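Local structure of arsenite methyltransferase (Chlamydomonas reinhardtii, 5EVJ) at residues A61-E66 and A98-K103; G84-D89 and V188-G193. The protein methylates trivalent arsenic with S-adenosylmethionine as methyl donor, probably yielding mono-, di- and trimethylated arsenicals. The protein carries 15 engineered substitutions. One frame throughout, in Å; residues are numbered along the deposited sequence.

Contact 1. Residues A61-E66 and A98-K103; sequences ADVPTE and AYVAAK. Engineered in segment 98-103: Ala98 (natural residue Cys).
Tyr99 reaches out from helix 96-104 to Val63 and Pro64, which lie in the short link between helix 54-61 and helix 65-69. Its side chain starts with CG anti to the carbonyl carbon (chi1 -87°), a torsion that carries the ring clear of its own helix and out to the link. CB is met first, by Val63 CG2 at 4.0 Å. Val63 then follows the tyrosine outward with its other branch, CG1 coming within 4.1 Å of Tyr99 CD2 at an oblique angle. The next part of the ring belongs to Pro64, whose side chain crosses that of the tyrosine roughly at right angles: its CD is 3.6 Å from Tyr99 CD2, and its CG lies 3.8 Å from Tyr99 CE2. A proline suits this place in the loop just ahead of helix 65-69: its ring offers apolar methylenes to the tyrosine, and its N has no hydrogen in need of an acceptor. At the tip, Tyr99 OH is hydrogen-bonded to the backbone oxygen of Ala124, which satisfies the polar end of a largely apolar, buried ring. Tyr131 also meets that ring, with the two planes about 30° apart.

The next residue along the helix, Val100, adds a looser touch, its CG2 standing 4.3 Å from Val63 CG2. No hydrogen bond joins the segments; shape and apolar surface hold them together. The arrangement is N-terminal chain packed on the helix that follows the first strand and glycine-rich loop of a Rossmann-like methyltransferase domain.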
# COMPACT_ATOMS: atom_id res chain seq x y z
N ALA A 61 14.33 8.29 -12.21
CA ALA A 61 15.22 8.81 -13.26
C ALA A 61 16.05 7.67 -13.89
O ALA A 61 16.29 7.67 -15.08
CB ALA A 61 16.14 9.90 -12.73
N ASP A 62 16.44 6.70 -13.05
CA ASP A 62 17.41 5.67 -13.38
C ASP A 62 16.84 4.31 -13.75
O ASP A 62 17.61 3.40 -13.80
CB ASP A 62 18.31 5.40 -12.17
CG ASP A 62 19.32 6.48 -11.93
OD1 ASP A 62 19.76 7.12 -12.89
OD2 ASP A 62 19.69 6.68 -10.77
N VAL A 63 15.52 4.19 -13.87
CA VAL A 63 14.83 2.96 -14.22
C VAL A 63 14.79 2.91 -15.75
O VAL A 63 14.47 3.91 -16.39
CB VAL A 63 13.37 2.99 -13.65
CG1 VAL A 63 12.48 1.89 -14.24
CG2 VAL A 63 13.33 2.93 -12.12
N PRO A 64 15.09 1.75 -16.36
CA PRO A 64 15.12 1.64 -17.82
C PRO A 64 13.84 2.15 -18.43
O PRO A 64 12.76 1.63 -18.12
CB PRO A 64 15.19 0.12 -18.07
CG PRO A 64 15.71 -0.46 -16.80
CD PRO A 64 15.29 0.45 -15.69
N THR A 65 13.97 3.14 -19.29
CA THR A 65 12.86 3.70 -20.06
C THR A 65 11.78 2.66 -20.44
O THR A 65 10.56 2.91 -20.29
CB THR A 65 13.41 4.35 -21.35
OG1 THR A 65 14.23 5.48 -21.00
CG2 THR A 65 12.27 4.86 -22.20
N GLU A 66 12.21 1.50 -20.92
CA GLU A 66 11.28 0.51 -21.42
C GLU A 66 10.51 -0.09 -20.25
O GLU A 66 9.37 -0.52 -20.39
CB GLU A 66 12.03 -0.61 -22.15
CG GLU A 66 11.08 -1.51 -22.93
CD GLU A 66 11.58 -2.93 -23.13
OE1 GLU A 66 12.49 -3.38 -22.39
OE2 GLU A 66 11.06 -3.61 -24.04
N ALA A 98 8.57 -2.28 -8.82
CA ALA A 98 9.53 -3.21 -8.20
C ALA A 98 10.95 -2.66 -8.33
O ALA A 98 11.78 -2.83 -7.41
CB ALA A 98 9.41 -4.58 -8.83
N TYR A 99 11.22 -1.93 -9.43
CA TYR A 99 12.56 -1.37 -9.62
C TYR A 99 12.78 -0.27 -8.64
O TYR A 99 13.81 -0.18 -8.00
CB TYR A 99 12.72 -0.84 -11.04
CG TYR A 99 13.17 -1.91 -12.05
CD1 TYR A 99 12.56 -3.17 -12.08
CD2 TYR A 99 14.20 -1.66 -12.97
CE1 TYR A 99 12.95 -4.16 -12.99
CE2 TYR A 99 14.57 -2.66 -13.92
CZ TYR A 99 13.97 -3.90 -13.89
OH TYR A 99 14.32 -4.89 -14.79
N VAL A 100 11.75 0.55 -8.43
CA VAL A 100 11.86 1.59 -7.46
C VAL A 100 12.04 1.01 -6.08
O VAL A 100 12.86 1.48 -5.29
CB VAL A 100 10.62 2.47 -7.49
CG1 VAL A 100 10.67 3.46 -6.32
CG2 VAL A 100 10.55 3.15 -8.85
N ALA A 101 11.26 -0.01 -5.75
CA ALA A 101 11.40 -0.59 -4.40
C ALA A 101 12.81 -1.22 -4.18
O ALA A 101 13.44 -1.09 -3.11
CB ALA A 101 10.31 -1.62 -4.21
N ALA A 102 13.29 -1.92 -5.22
CA ALA A 102 14.55 -2.63 -5.21
C ALA A 102 15.61 -1.62 -4.80
O ALA A 102 16.49 -1.93 -4.02
CB ALA A 102 14.84 -3.17 -6.58
N LYS A 103 15.49 -0.40 -5.28
CA LYS A 103 16.42 0.64 -4.82
C LYS A 103 16.18 1.06 -3.38
O LYS A 103 17.11 1.16 -2.54
CB LYS A 103 16.30 1.89 -5.68
CG LYS A 103 17.23 2.96 -5.08
CD LYS A 103 17.28 4.25 -5.87
CE LYS A 103 18.45 5.12 -5.40
NZ LYS A 103 18.36 5.40 -3.91

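Contact 2. Residues G84-D89 and V188-G193; sequences GLRVLD and VLAPGG
Leu88 and Val188 meet over the sheet of a Rossmann-like methyltransferase domain, where helix 178-188 forms the helical part of a beta-alpha-beta crossover from strand 163-169 to strand 193-202. Strand 86-90 is the other neighbour of strand 163-169, so the end of the helix reaches across one strand to touch the next.

The apolar part is a methyl-to-methyl contact: Leu88 CD2 lies 3.8 Å from Val188 CG2, and the two side chains cross almost perpendicularly. Leu88 has CG anti to the backbone N (chi1 178°), and its second torsion (61°) extends CD2 outward, away from CA, toward the valine. Leu153, Leu158 and Phe163 also touch this leucine, a fitting setting for a flexible branched side chain buried between strand and helix. Val188, the last helical residue, presents a compact branch where the chain is about to turn.

The second touch, between an arginine and a methyl, is slighter. Arg86, at the exposed edge of the contact, brings its guanidinium close to Ala190 so that the methyl lies near the plane at its rim, with NH2 4.4 Å from Ala190 CB. No hydrogen bond spans the segments here; the alanine offers only its CB methyl, so the touch is a light van der Waals one.

The hydrogen bonds lie outside the contact or within one segment. Arg86 N donates to the side-chain atom OD2 of Asp164, tying the start of the strand to strand 163-169. A type II beta turn from Ala190 to Gly193 leads into strand 193-202. Gly192 adopts the positive phi of 78° that a residue without a side chain takes easily, and Gly193, with no CB to crowd the carbonyl, donates from its N to Ala190 O at 3.0 Å.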
# COMPACT_ATOMS: atom_id res chain seq x y z
N GLY A 84 16.15 -2.47 3.92
CA GLY A 84 16.46 -3.78 4.46
C GLY A 84 15.30 -4.73 4.56
O GLY A 84 15.50 -5.89 4.98
N LEU A 85 14.12 -4.31 4.13
CA LEU A 85 12.93 -5.18 4.23
C LEU A 85 12.64 -6.07 3.00
O LEU A 85 13.20 -5.89 1.92
CB LEU A 85 11.68 -4.29 4.53
CG LEU A 85 11.82 -3.50 5.83
CD1 LEU A 85 10.57 -2.65 6.15
CD2 LEU A 85 12.33 -4.31 7.06
N ARG A 86 11.66 -6.96 3.14
CA ARG A 86 11.22 -7.78 1.98
C ARG A 86 9.84 -7.31 1.50
O ARG A 86 8.89 -7.24 2.31
CB ARG A 86 11.19 -9.24 2.37
CG ARG A 86 12.56 -9.69 3.00
CD ARG A 86 12.47 -11.02 3.76
NE ARG A 86 11.27 -10.99 4.62
CZ ARG A 86 11.15 -11.46 5.88
NH1 ARG A 86 12.15 -12.05 6.52
NH2 ARG A 86 10.00 -11.33 6.50
N VAL A 87 9.74 -7.04 0.20
CA VAL A 87 8.62 -6.45 -0.38
C VAL A 87 8.05 -7.35 -1.44
O VAL A 87 8.77 -7.80 -2.31
CB VAL A 87 9.05 -5.15 -1.08
CG1 VAL A 87 7.90 -4.53 -1.88
CG2 VAL A 87 9.59 -4.15 -0.04
N LEU A 88 6.74 -7.50 -1.44
CA LEU A 88 6.01 -8.21 -2.49
C LEU A 88 5.21 -7.20 -3.30
O LEU A 88 4.44 -6.41 -2.76
CB LEU A 88 5.08 -9.24 -1.85
CG LEU A 88 4.19 -10.05 -2.81
CD1 LEU A 88 5.05 -10.88 -3.80
CD2 LEU A 88 3.30 -10.94 -1.97
N ASP A 89 5.42 -7.19 -4.61
CA ASP A 89 4.80 -6.26 -5.50
C ASP A 89 3.79 -7.08 -6.31
O ASP A 89 4.16 -7.97 -7.08
CB ASP A 89 5.84 -5.63 -6.40
CG ASP A 89 5.25 -4.57 -7.33
OD1 ASP A 89 4.28 -3.95 -6.92
OD2 ASP A 89 5.74 -4.35 -8.48
N VAL A 188 0.70 -13.70 3.71
CA VAL A 188 2.14 -13.62 3.47
C VAL A 188 2.87 -12.49 4.26
O VAL A 188 4.13 -12.46 4.29
CB VAL A 188 2.46 -13.51 1.96
CG1 VAL A 188 1.81 -14.68 1.14
CG2 VAL A 188 2.11 -12.13 1.45
N LEU A 189 2.11 -11.61 4.92
CA LEU A 189 2.71 -10.55 5.77
C LEU A 189 3.17 -11.12 7.09
O LEU A 189 2.48 -11.89 7.76
CB LEU A 189 1.70 -9.39 6.04
CG LEU A 189 1.52 -8.43 4.85
CD1 LEU A 189 0.33 -7.51 5.05
CD2 LEU A 189 2.83 -7.65 4.63
N ALA A 190 4.35 -10.69 7.47
CA ALA A 190 4.81 -10.97 8.79
C ALA A 190 4.16 -9.99 9.78
O ALA A 190 3.78 -8.91 9.43
CB ALA A 190 6.33 -10.76 8.82
N PRO A 191 4.10 -10.37 11.03
CA PRO A 191 3.62 -9.39 12.01
C PRO A 191 4.34 -8.04 11.91
O PRO A 191 5.57 -7.98 11.64
CB PRO A 191 3.87 -10.04 13.36
CG PRO A 191 4.03 -11.54 13.04
CD PRO A 191 4.33 -11.73 11.59
N GLY A 192 3.56 -6.97 12.10
CA GLY A 192 4.09 -5.60 12.06
C GLY A 192 4.32 -5.12 10.64
O GLY A 192 4.77 -3.96 10.40
N GLY A 193 3.91 -5.95 9.68
CA GLY A 193 3.98 -5.55 8.26
C GLY A 193 2.78 -4.78 7.78
O GLY A 193 1.82 -4.57 8.51

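Contact 2 lies within the Rossmann-like domain, and contact 1 joins N-terminal chain to one of its helices; their centres are about 20 Å apart, with contact 2 nearer the centre of the folded chain. Their segments alternate in sequence: 61-66, 84-89, 98-103, then 188-193. Strand 86-90 of contact 2 runs through a glycine-rich loop into helix 96-104 of contact 1, and the two meet where Asp89 OD2 packs 3.5 Å from the backbone N of Ala98, an engineered residue. Helix 96-104 and the end of helix 178-188 lie against opposite faces of the sheet, so this central strand is covered from both sides. In this superfamily the strand-loop-helix unit typically binds S-adenosylmethionine, consistent with its place here.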